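Local coordinates for protein glutamate racemase (Francisella tularensis subsp. tularensis, PDB 3OUT) that belongs to the Asp/Glu/hydantoin racemase family, a two-sheet alpha/beta fold, and holds D-glutamic acid in a pocket, at residues B[17-27]-B[248-257]; B[100-109]-B[127-135]. All blocks are in the same frame, centred on the assembly; numbering follows the deposited sequence. Where two conformers were deposited one is given.

The chain opens with strand 10-14 of the six-stranded parallel sheet and runs at once into residues 17-27, the first half of contact 1. Their partner, residues 248-257, comes only after 220 intervening residues, so contact 1 closes a very long loop and brings the N-terminal and C-terminal parts of the chain together. Contact 2 is nested inside that loop. Helix 100-106 leaves strand 97-99, an outer strand of the same sheet, and meets helix 127-135, which leads to strand 140-145 of the four-stranded sheet; just 17 residues separate its segments. The centres of contact 1 and contact 2 are about 24 Å apart, on opposite sides of the chain's centre.

Contact 1. Residues B[17-27]-B[248-257]; sequences IGGLTIVKNLM and VGEMFLQTEM
Ile17 meets Phe252 and Val248 through one methyl: its CG2, left anti to the backbone N because CG1 stands beside that N (chi1 -60°), lies 3.6 Å from Phe252 CE1. Gly18 sets its CA over the centre of the Phe252 ring, 4.0 Å from the centroid, a CH-pi contact. The same ring meets His188 of the D-glutamic acid pocket. Leu20 drives CD1 to within 3.5 Å of Gly249 CA, where a side chain in place of the glycine hydrogen would crowd this methyl. In the conformer described, Thr21 OG1 lies at the edge of the Phe252 ring, in its plane. Val23, Lys24 and selenomethionine Met27 complete with Leu20 a hole for Leu253, whose side chain enters as a knob; Leu253 CD1 is 3.7 Å from Val23 CG1 and tight against Met27 CE at 3.5 Å. The long Lys24 chain bends at chi3 (79°) and passes across Gln254 at a slant, and its NZ donates to a water at 2.8 Å. That water donates to Phe252 O at 2.7 Å and also bonds the Thr21 hydroxyl, OG1, at 3.0 Å. The chemistry is thus an apolar seam between helices running 35° from parallel, with water joining charge, hydroxyl and backbone carbonyl at its border.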
loop_
_atom_site.group_PDB
_atom_site.type_symbol
_atom_site.label_atom_id
_atom_site.label_comp_id
_atom_site.label_asym_id
_atom_site.label_seq_id
_atom_site.Cartn_x
_atom_site.Cartn_y
_atom_site.Cartn_z
ATOM N N ILE B 17 -6.625 -12.278 -10.708
ATOM C CA ILE B 17 -6.460 -13.371 -11.672
ATOM C C ILE B 17 -7.614 -14.385 -11.832
ATOM O O ILE B 17 -8.131 -14.576 -12.966
ATOM C CB ILE B 17 -5.144 -14.197 -11.456
ATOM C CG1 ILE B 17 -3.925 -13.286 -11.606
ATOM C CG2 ILE B 17 -5.080 -15.379 -12.443
ATOM C CD1 ILE B 17 -2.621 -13.918 -11.374
ATOM N N GLY B 18 -8.044 -15.037 -10.746
ATOM C CA GLY B 18 -9.115 -16.049 -10.903
ATOM C C GLY B 18 -10.517 -15.508 -11.095
ATOM O O GLY B 18 -11.412 -16.168 -11.643
ATOM N N GLY B 19 -10.761 -14.306 -10.607
ATOM C CA GLY B 19 -12.066 -13.640 -10.774
ATOM C C GLY B 19 -12.408 -13.267 -12.198
ATOM O O GLY B 19 -13.521 -12.819 -12.456
ATOM N N LEU B 20 -11.444 -13.380 -13.117
ATOM C CA LEU B 20 -11.669 -13.088 -14.533
ATOM C C LEU B 20 -12.726 -14.050 -15.114
ATOM O O LEU B 20 -13.381 -13.714 -16.096
ATOM C CB LEU B 20 -10.360 -13.136 -15.337
ATOM C CG LEU B 20 -9.452 -11.950 -15.023
ATOM C CD1 LEU B 20 -8.033 -12.197 -15.446
ATOM C CD2 LEU B 20 -10.062 -10.671 -15.723
ATOM N N THR B 21 -12.885 -15.225 -14.516
ATOM C CA THR B 21 -13.940 -16.122 -14.951
ATOM C C THR B 21 -15.333 -15.496 -14.834
ATOM O O THR B 21 -16.193 -15.769 -15.685
ATOM C CB THR B 21 -13.904 -17.448 -14.216
ATOM O OG1 THR B 21 -12.720 -18.165 -14.606
ATOM C CG2 THR B 21 -15.160 -18.247 -14.541
ATOM N N ILE B 22 -15.558 -14.657 -13.813
ATOM C CA ILE B 22 -16.864 -13.970 -13.628
ATOM C C ILE B 22 -17.096 -13.011 -14.791
ATOM O O ILE B 22 -18.233 -12.828 -15.251
ATOM C CB ILE B 22 -16.945 -13.187 -12.292
ATOM C CG1 ILE B 22 -17.019 -14.171 -11.122
ATOM C CG2 ILE B 22 -18.126 -12.189 -12.271
ATOM C CD1 ILE B 22 -18.400 -14.661 -10.802
ATOM N N VAL B 23 -16.031 -12.370 -15.279
ATOM C CA VAL B 23 -16.160 -11.500 -16.435
ATOM C C VAL B 23 -16.651 -12.305 -17.655
ATOM O O VAL B 23 -17.587 -11.907 -18.357
ATOM C CB VAL B 23 -14.824 -10.763 -16.724
ATOM C CG1 VAL B 23 -14.970 -9.886 -17.966
ATOM C CG2 VAL B 23 -14.471 -9.897 -15.517
ATOM N N LYS B 24 -16.020 -13.454 -17.875
ATOM C CA LYS B 24 -16.393 -14.387 -18.923
ATOM C C LYS B 24 -17.899 -14.761 -18.787
ATOM O O LYS B 24 -18.677 -14.712 -19.762
ATOM C CB LYS B 24 -15.477 -15.613 -18.876
ATOM C CG LYS B 24 -15.845 -16.751 -19.850
ATOM C CD LYS B 24 -15.164 -18.072 -19.464
ATOM C CE LYS B 24 -15.876 -18.794 -18.287
ATOM N NZ LYS B 24 -15.226 -20.093 -17.852
ATOM N N ASN B 25 -18.295 -15.103 -17.576
ATOM C CA ASN B 25 -19.654 -15.544 -17.339
ATOM C C ASN B 25 -20.626 -14.416 -17.652
ATOM O O ASN B 25 -21.600 -14.586 -18.245
ATOM C CB ASN B 25 -19.847 -16.009 -15.891
ATOM C CG ASN B 25 -19.131 -17.318 -15.568
ATOM O OD1 ASN B 25 -18.967 -18.163 -16.385
ATOM N ND2 ASN B 25 -18.784 -17.467 -14.362
ATOM N N LEU B 26 -20.291 -13.231 -17.179
ATOM C CA LEU B 26 -21.148 -12.071 -17.402
ATOM C C LEU B 26 -21.294 -11.763 -18.872
ATOM O O LEU B 26 -22.332 -11.413 -19.307
ATOM C CB LEU B 26 -20.683 -10.807 -16.633
ATOM C CG LEU B 26 -20.756 -10.860 -15.111
ATOM C CD1 LEU B 26 -20.084 -9.639 -14.504
ATOM C CD2 LEU B 26 -22.171 -10.987 -14.571
HETATM N N MSE B 27 -20.200 -11.900 -19.612
HETATM C CA MSE B 27 -20.196 -11.619 -21.040
HETATM C C MSE B 27 -21.073 -12.607 -21.796
HETATM O O MSE B 27 -21.468 -12.355 -22.934
HETATM C CB MSE B 27 -18.769 -11.655 -21.590
HETATM C CG MSE B 27 -17.943 -10.424 -21.255
HETATM SE SE MSE B 27 -16.091 -10.575 -21.849
HETATM C CE MSE B 27 -15.604 -12.210 -20.905
ATOM N N VAL B 248 -1.626 -15.724 -17.772
ATOM C CA VAL B 248 -2.363 -16.460 -16.735
ATOM C C VAL B 248 -3.787 -15.885 -16.624
ATOM O O VAL B 248 -4.756 -16.649 -16.503
ATOM C CB VAL B 248 -1.593 -16.520 -15.402
ATOM C CG1 VAL B 248 -2.401 -17.270 -14.333
ATOM C CG2 VAL B 248 -0.244 -17.167 -15.582
ATOM N N GLY B 249 -3.946 -14.566 -16.703
ATOM C CA GLY B 249 -5.285 -13.987 -16.617
ATOM C C GLY B 249 -6.185 -14.435 -17.749
ATOM O O GLY B 249 -7.338 -14.745 -17.551
ATOM N N GLU B 250 -5.644 -14.440 -18.969
ATOM C CA GLU B 250 -6.434 -14.775 -20.146
ATOM C C GLU B 250 -6.738 -16.263 -20.202
ATOM O O GLU B 250 -7.716 -16.640 -20.843
ATOM C CB GLU B 250 -5.789 -14.230 -21.423
ATOM C CG GLU B 250 -5.845 -12.710 -21.437
ATOM C CD GLU B 250 -5.274 -12.083 -22.707
ATOM O OE1 GLU B 250 -4.799 -12.804 -23.621
ATOM O OE2 GLU B 250 -5.294 -10.844 -22.764
HETATM N N MSE B 251 -5.971 -17.081 -19.477
HETATM C CA MSE B 251 -6.340 -18.520 -19.251
HETATM C C MSE B 251 -7.710 -18.619 -18.557
HETATM O O MSE B 251 -8.521 -19.460 -18.926
HETATM C CB MSE B 251 -5.258 -19.268 -18.466
HETATM C CG MSE B 251 -5.518 -20.744 -18.253
HETATM SE SE MSE B 251 -4.222 -21.656 -17.127
HETATM C CE MSE B 251 -4.540 -20.840 -15.351
ATOM N N PHE B 252 -7.992 -17.704 -17.625
ATOM C CA PHE B 252 -9.278 -17.665 -16.925
ATOM C C PHE B 252 -10.323 -16.950 -17.731
ATOM O O PHE B 252 -11.479 -17.366 -17.724
ATOM C CB PHE B 252 -9.141 -16.977 -15.553
ATOM C CG PHE B 252 -8.482 -17.847 -14.521
ATOM C CD1 PHE B 252 -7.131 -17.793 -14.317
ATOM C CD2 PHE B 252 -9.218 -18.756 -13.788
ATOM C CE1 PHE B 252 -6.500 -18.577 -13.387
ATOM C CE2 PHE B 252 -8.581 -19.566 -12.836
ATOM C CZ PHE B 252 -7.224 -19.482 -12.653
ATOM N N LEU B 253 -9.942 -15.857 -18.385
ATOM C CA LEU B 253 -10.929 -15.005 -19.095
ATOM C C LEU B 253 -11.392 -15.682 -20.377
ATOM O O LEU B 253 -12.534 -15.557 -20.767
ATOM C CB LEU B 253 -10.324 -13.641 -19.435
ATOM C CG LEU B 253 -11.252 -12.641 -20.157
ATOM C CD1 LEU B 253 -12.509 -12.351 -19.332
ATOM C CD2 LEU B 253 -10.483 -11.364 -20.415
ATOM N N GLN B 254 -10.494 -16.389 -21.049
ATOM C CA GLN B 254 -10.827 -17.102 -22.304
ATOM C C GLN B 254 -11.043 -16.172 -23.500
ATOM O O GLN B 254 -11.615 -16.570 -24.535
ATOM C CB GLN B 254 -12.005 -18.080 -22.111
ATOM C CG GLN B 254 -11.719 -19.136 -21.031
ATOM C CD GLN B 254 -12.650 -20.336 -21.062
ATOM O OE1 GLN B 254 -13.527 -20.443 -21.917
ATOM N NE2 GLN B 254 -12.483 -21.230 -20.106
ATOM N N THR B 255 -10.563 -14.935 -23.360
ATOM C CA THR B 255 -10.568 -13.947 -24.418
ATOM C C THR B 255 -9.547 -12.858 -24.036
ATOM O O THR B 255 -9.061 -12.840 -22.904
ATOM C CB THR B 255 -11.981 -13.356 -24.631
ATOM O OG1 THR B 255 -12.076 -12.779 -25.935
ATOM C CG2 THR B 255 -12.311 -12.297 -23.587
ATOM N N GLU B 256 -9.218 -11.965 -24.967
ATOM C CA GLU B 256 -8.197 -10.915 -24.695
ATOM C C GLU B 256 -8.670 -9.859 -23.714
ATOM O O GLU B 256 -9.793 -9.306 -23.859
ATOM C CB GLU B 256 -7.716 -10.201 -25.975
ATOM C CG GLU B 256 -6.732 -9.040 -25.640
ATOM C CD GLU B 256 -6.118 -8.347 -26.843
ATOM O OE1 GLU B 256 -5.199 -7.523 -26.613
ATOM O OE2 GLU B 256 -6.564 -8.594 -27.983
HETATM N N MSE B 257 -7.801 -9.509 -22.757
HETATM C CA MSE B 257 -7.978 -8.321 -21.909
HETATM C C MSE B 257 -7.481 -7.112 -22.688
HETATM O O MSE B 257 -6.397 -6.589 -22.429
HETATM C CB MSE B 257 -7.184 -8.404 -20.628
HETATM C CG MSE B 257 -7.650 -9.417 -19.648
HETATM SE SE MSE B 257 -6.554 -9.339 -17.975
HETATM C CE MSE B 257 -4.849 -10.049 -18.673
HETATM O O HOH W 1 -12.553 -19.809 -17.115
#

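Contact 2. Residues B[100-109]-B[127-135]; sequences VITAGVSLVD and AYALQIHKK
A water joins Gln131 to the helix across from it, donating to Gln131 OE1 at 2.9 Å and to Thr102 OG1 at 3.0 Å. Asp99 also bonds the Thr102 hydroxyl, and the Gln131 chain, bent at chi2 (-65°), turns its amide to the water. Next to this polar border, Ile101 lies over one face of the Tyr128 ring: CG2 is 3.9 Å from the centroid, offset toward the rim, while CG1 rests 3.7 Å from Tyr128 CE2. Branching at CB lets isoleucine spread two arms over a flat ring. Gly104 CA sits at the ring's edge, where a side chain would crowd the hydroxyl of Tyr128, which bonds Asn78 of the D-glutamic acid pocket. One turn on from Ile101, Val105 divides its methyls, CG1 going to Lys135 CG (3.7 Å) and CG2 to Gln131 CB (3.8 Å) and Ile132. Lys135 carries its aliphatic chain across Asp109; their charged atoms, NZ and OD2, stay 4.2 Å apart, beyond a salt bridge. Ridges of residues four apart, Ile101-Val105 and Tyr128-Ile132, meet at a crossing angle of -52°, as in ridges-into-grooves packing, here between the helix after strand 97-99 of one parallel sheet and the helix packed on strand 140-145 of the other.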
loop_
_atom_site.group_PDB
_atom_site.type_symbol
_atom_site.label_atom_id
_atom_site.label_comp_id
_atom_site.label_asym_id
_atom_site.label_seq_id
_atom_site.Cartn_x
_atom_site.Cartn_y
_atom_site.Cartn_z
ATOM N N VAL B 100 -19.639 -14.652 -4.171
ATOM C CA VAL B 100 -19.555 -16.047 -4.620
ATOM C C VAL B 100 -19.849 -17.069 -3.530
ATOM O O VAL B 100 -20.271 -18.173 -3.854
ATOM C CB VAL B 100 -18.197 -16.404 -5.276
ATOM C CG1 VAL B 100 -18.109 -15.818 -6.669
ATOM C CG2 VAL B 100 -16.926 -15.956 -4.405
ATOM N N ILE B 101 -19.652 -16.746 -2.247
ATOM C CA ILE B 101 -19.979 -17.691 -1.194
ATOM C C ILE B 101 -21.495 -17.842 -1.094
ATOM O O ILE B 101 -21.988 -18.967 -0.987
ATOM C CB ILE B 101 -19.325 -17.330 0.150
ATOM C CG1 ILE B 101 -17.800 -17.424 0.023
ATOM C CG2 ILE B 101 -19.837 -18.230 1.287
ATOM C CD1 ILE B 101 -17.049 -17.176 1.314
ATOM N N THR B 102 -22.224 -16.727 -1.158
ATOM C CA THR B 102 -23.710 -16.818 -1.221
ATOM C C THR B 102 -24.159 -17.704 -2.369
ATOM O O THR B 102 -25.082 -18.521 -2.216
ATOM C CB THR B 102 -24.336 -15.398 -1.314
ATOM O OG1 THR B 102 -23.943 -14.647 -0.154
ATOM C CG2 THR B 102 -25.855 -15.455 -1.419
ATOM N N ALA B 103 -23.527 -17.559 -3.511
ATOM C CA ALA B 103 -23.810 -18.410 -4.671
ATOM C C ALA B 103 -23.537 -19.885 -4.390
ATOM O O ALA B 103 -24.365 -20.750 -4.679
ATOM C CB ALA B 103 -22.999 -17.935 -5.890
ATOM N N GLY B 104 -22.362 -20.190 -3.829
ATOM C CA GLY B 104 -22.044 -21.579 -3.486
ATOM C C GLY B 104 -23.041 -22.197 -2.525
ATOM O O GLY B 104 -23.437 -23.359 -2.695
ATOM N N VAL B 105 -23.394 -21.442 -1.498
ATOM C CA VAL B 105 -24.294 -21.947 -0.459
ATOM C C VAL B 105 -25.620 -22.311 -1.109
ATOM O O VAL B 105 -26.228 -23.354 -0.789
ATOM C CB VAL B 105 -24.482 -20.907 0.649
ATOM C CG1 VAL B 105 -25.647 -21.319 1.624
ATOM C CG2 VAL B 105 -23.154 -20.750 1.391
ATOM N N SER B 106 -26.068 -21.446 -2.032
ATOM C CA SER B 106 -27.356 -21.652 -2.704
ATOM C C SER B 106 -27.392 -22.984 -3.499
ATOM O O SER B 106 -28.460 -23.504 -3.798
ATOM C CB SER B 106 -27.709 -20.457 -3.603
ATOM O OG SER B 106 -27.033 -20.505 -4.850
ATOM N N LEU B 107 -26.241 -23.511 -3.852
ATOM C CA LEU B 107 -26.162 -24.751 -4.618
ATOM C C LEU B 107 -26.061 -26.028 -3.808
ATOM O O LEU B 107 -26.108 -27.109 -4.406
ATOM C CB LEU B 107 -24.975 -24.641 -5.607
ATOM C CG LEU B 107 -25.103 -23.544 -6.683
ATOM C CD1 LEU B 107 -23.776 -23.368 -7.428
ATOM C CD2 LEU B 107 -26.167 -23.872 -7.707
ATOM N N VAL B 108 -25.978 -25.954 -2.479
ATOM C CA VAL B 108 -25.758 -27.117 -1.617
ATOM C C VAL B 108 -26.717 -27.194 -0.425
ATOM O O VAL B 108 -26.596 -28.117 0.393
ATOM C CB VAL B 108 -24.312 -27.191 -1.089
ATOM C CG1 VAL B 108 -23.307 -27.224 -2.248
ATOM C CG2 VAL B 108 -23.983 -26.025 -0.125
ATOM N N ASP B 109 -27.610 -26.212 -0.281
ATOM C CA ASP B 109 -28.304 -26.078 1.010
ATOM C C ASP B 109 -29.475 -27.063 1.165
ATOM O O ASP B 109 -30.125 -27.050 2.225
ATOM C CB ASP B 109 -28.685 -24.622 1.328
ATOM C CG ASP B 109 -29.591 -24.003 0.295
ATOM O OD1 ASP B 109 -30.083 -24.713 -0.624
ATOM O OD2 ASP B 109 -29.820 -22.774 0.394
ATOM N N ALA B 127 -16.169 -19.172 7.002
ATOM C CA ALA B 127 -17.305 -18.554 6.373
ATOM C C ALA B 127 -18.247 -19.569 5.680
ATOM O O ALA B 127 -19.464 -19.413 5.750
ATOM C CB ALA B 127 -16.837 -17.480 5.347
ATOM N N TYR B 128 -17.711 -20.563 4.981
ATOM C CA TYR B 128 -18.599 -21.462 4.227
ATOM C C TYR B 128 -19.436 -22.278 5.192
ATOM O O TYR B 128 -20.643 -22.392 5.019
ATOM C CB TYR B 128 -17.837 -22.369 3.264
ATOM C CG TYR B 128 -17.838 -21.889 1.823
ATOM C CD1 TYR B 128 -18.942 -22.040 1.046
ATOM C CD2 TYR B 128 -16.686 -21.342 1.228
ATOM C CE1 TYR B 128 -18.945 -21.623 -0.284
ATOM C CE2 TYR B 128 -16.673 -20.966 -0.055
ATOM C CZ TYR B 128 -17.827 -21.102 -0.824
ATOM O OH TYR B 128 -17.826 -20.687 -2.143
ATOM N N ALA B 129 -18.801 -22.856 6.206
ATOM C CA ALA B 129 -19.598 -23.641 7.194
ATOM C C ALA B 129 -20.636 -22.768 7.877
ATOM O O ALA B 129 -21.782 -23.152 8.024
ATOM C CB ALA B 129 -18.687 -24.281 8.193
ATOM N N LEU B 130 -20.247 -21.567 8.286
ATOM C CA LEU B 130 -21.182 -20.649 8.934
ATOM C C LEU B 130 -22.379 -20.306 8.063
ATOM O O LEU B 130 -23.534 -20.356 8.522
ATOM C CB LEU B 130 -20.465 -19.379 9.370
ATOM C CG LEU B 130 -21.297 -18.378 10.169
ATOM C CD1 LEU B 130 -21.511 -18.900 11.599
ATOM C CD2 LEU B 130 -20.663 -16.969 10.094
ATOM N N GLN B 131 -22.123 -19.992 6.803
ATOM C CA GLN B 131 -23.205 -19.562 5.894
ATOM C C GLN B 131 -24.093 -20.725 5.507
ATOM O O GLN B 131 -25.286 -20.548 5.354
ATOM C CB GLN B 131 -22.649 -18.868 4.659
ATOM C CG GLN B 131 -21.876 -17.568 4.968
ATOM C CD GLN B 131 -22.741 -16.469 5.542
ATOM O OE1 GLN B 131 -23.864 -16.249 5.093
ATOM N NE2 GLN B 131 -22.215 -15.766 6.551
ATOM N N ILE B 132 -23.511 -21.905 5.356
ATOM C CA ILE B 132 -24.307 -23.105 5.092
ATOM C C ILE B 132 -25.195 -23.355 6.290
ATOM O O ILE B 132 -26.385 -23.620 6.142
ATOM C CB ILE B 132 -23.423 -24.326 4.770
ATOM C CG1 ILE B 132 -22.719 -24.125 3.427
ATOM C CG2 ILE B 132 -24.249 -25.638 4.756
ATOM C CD1 ILE B 132 -21.551 -25.088 3.152
ATOM N N HIS B 133 -24.621 -23.242 7.489
ATOM C CA HIS B 133 -25.388 -23.460 8.724
ATOM C C HIS B 133 -26.471 -22.415 9.019
ATOM O O HIS B 133 -27.473 -22.745 9.698
ATOM C CB HIS B 133 -24.443 -23.638 9.907
ATOM C CG HIS B 133 -23.680 -24.931 9.878
ATOM N ND1 HIS B 133 -22.413 -25.056 10.421
ATOM C CD2 HIS B 133 -23.990 -26.141 9.362
ATOM C CE1 HIS B 133 -21.976 -26.294 10.219
ATOM N NE2 HIS B 133 -22.931 -26.975 9.594
ATOM N N LYS B 134 -26.326 -21.215 8.468
ATOM C CA LYS B 134 -27.396 -20.212 8.505
ATOM C C LYS B 134 -28.642 -20.650 7.750
ATOM O O LYS B 134 -29.741 -20.266 8.124
ATOM C CB LYS B 134 -26.936 -18.858 7.955
ATOM C CG LYS B 134 -26.031 -18.118 8.910
ATOM C CD LYS B 134 -25.667 -16.741 8.350
ATOM C CE LYS B 134 -24.649 -16.019 9.249
ATOM N NZ LYS B 134 -25.216 -15.790 10.588
ATOM N N LYS B 135 -28.466 -21.444 6.687
ATOM C CA LYS B 135 -29.586 -22.055 5.954
ATOM C C LYS B 135 -30.098 -23.273 6.682
ATOM O O LYS B 135 -31.326 -23.452 6.836
ATOM C CB LYS B 135 -29.144 -22.468 4.543
ATOM C CG LYS B 135 -28.762 -21.299 3.645
ATOM C CD LYS B 135 -29.919 -20.418 3.232
ATOM C CE LYS B 135 -29.489 -19.427 2.166
ATOM N NZ LYS B 135 -30.647 -18.774 1.464
HETATM O O HOH W 2 -23.694 -16.525 2.204
#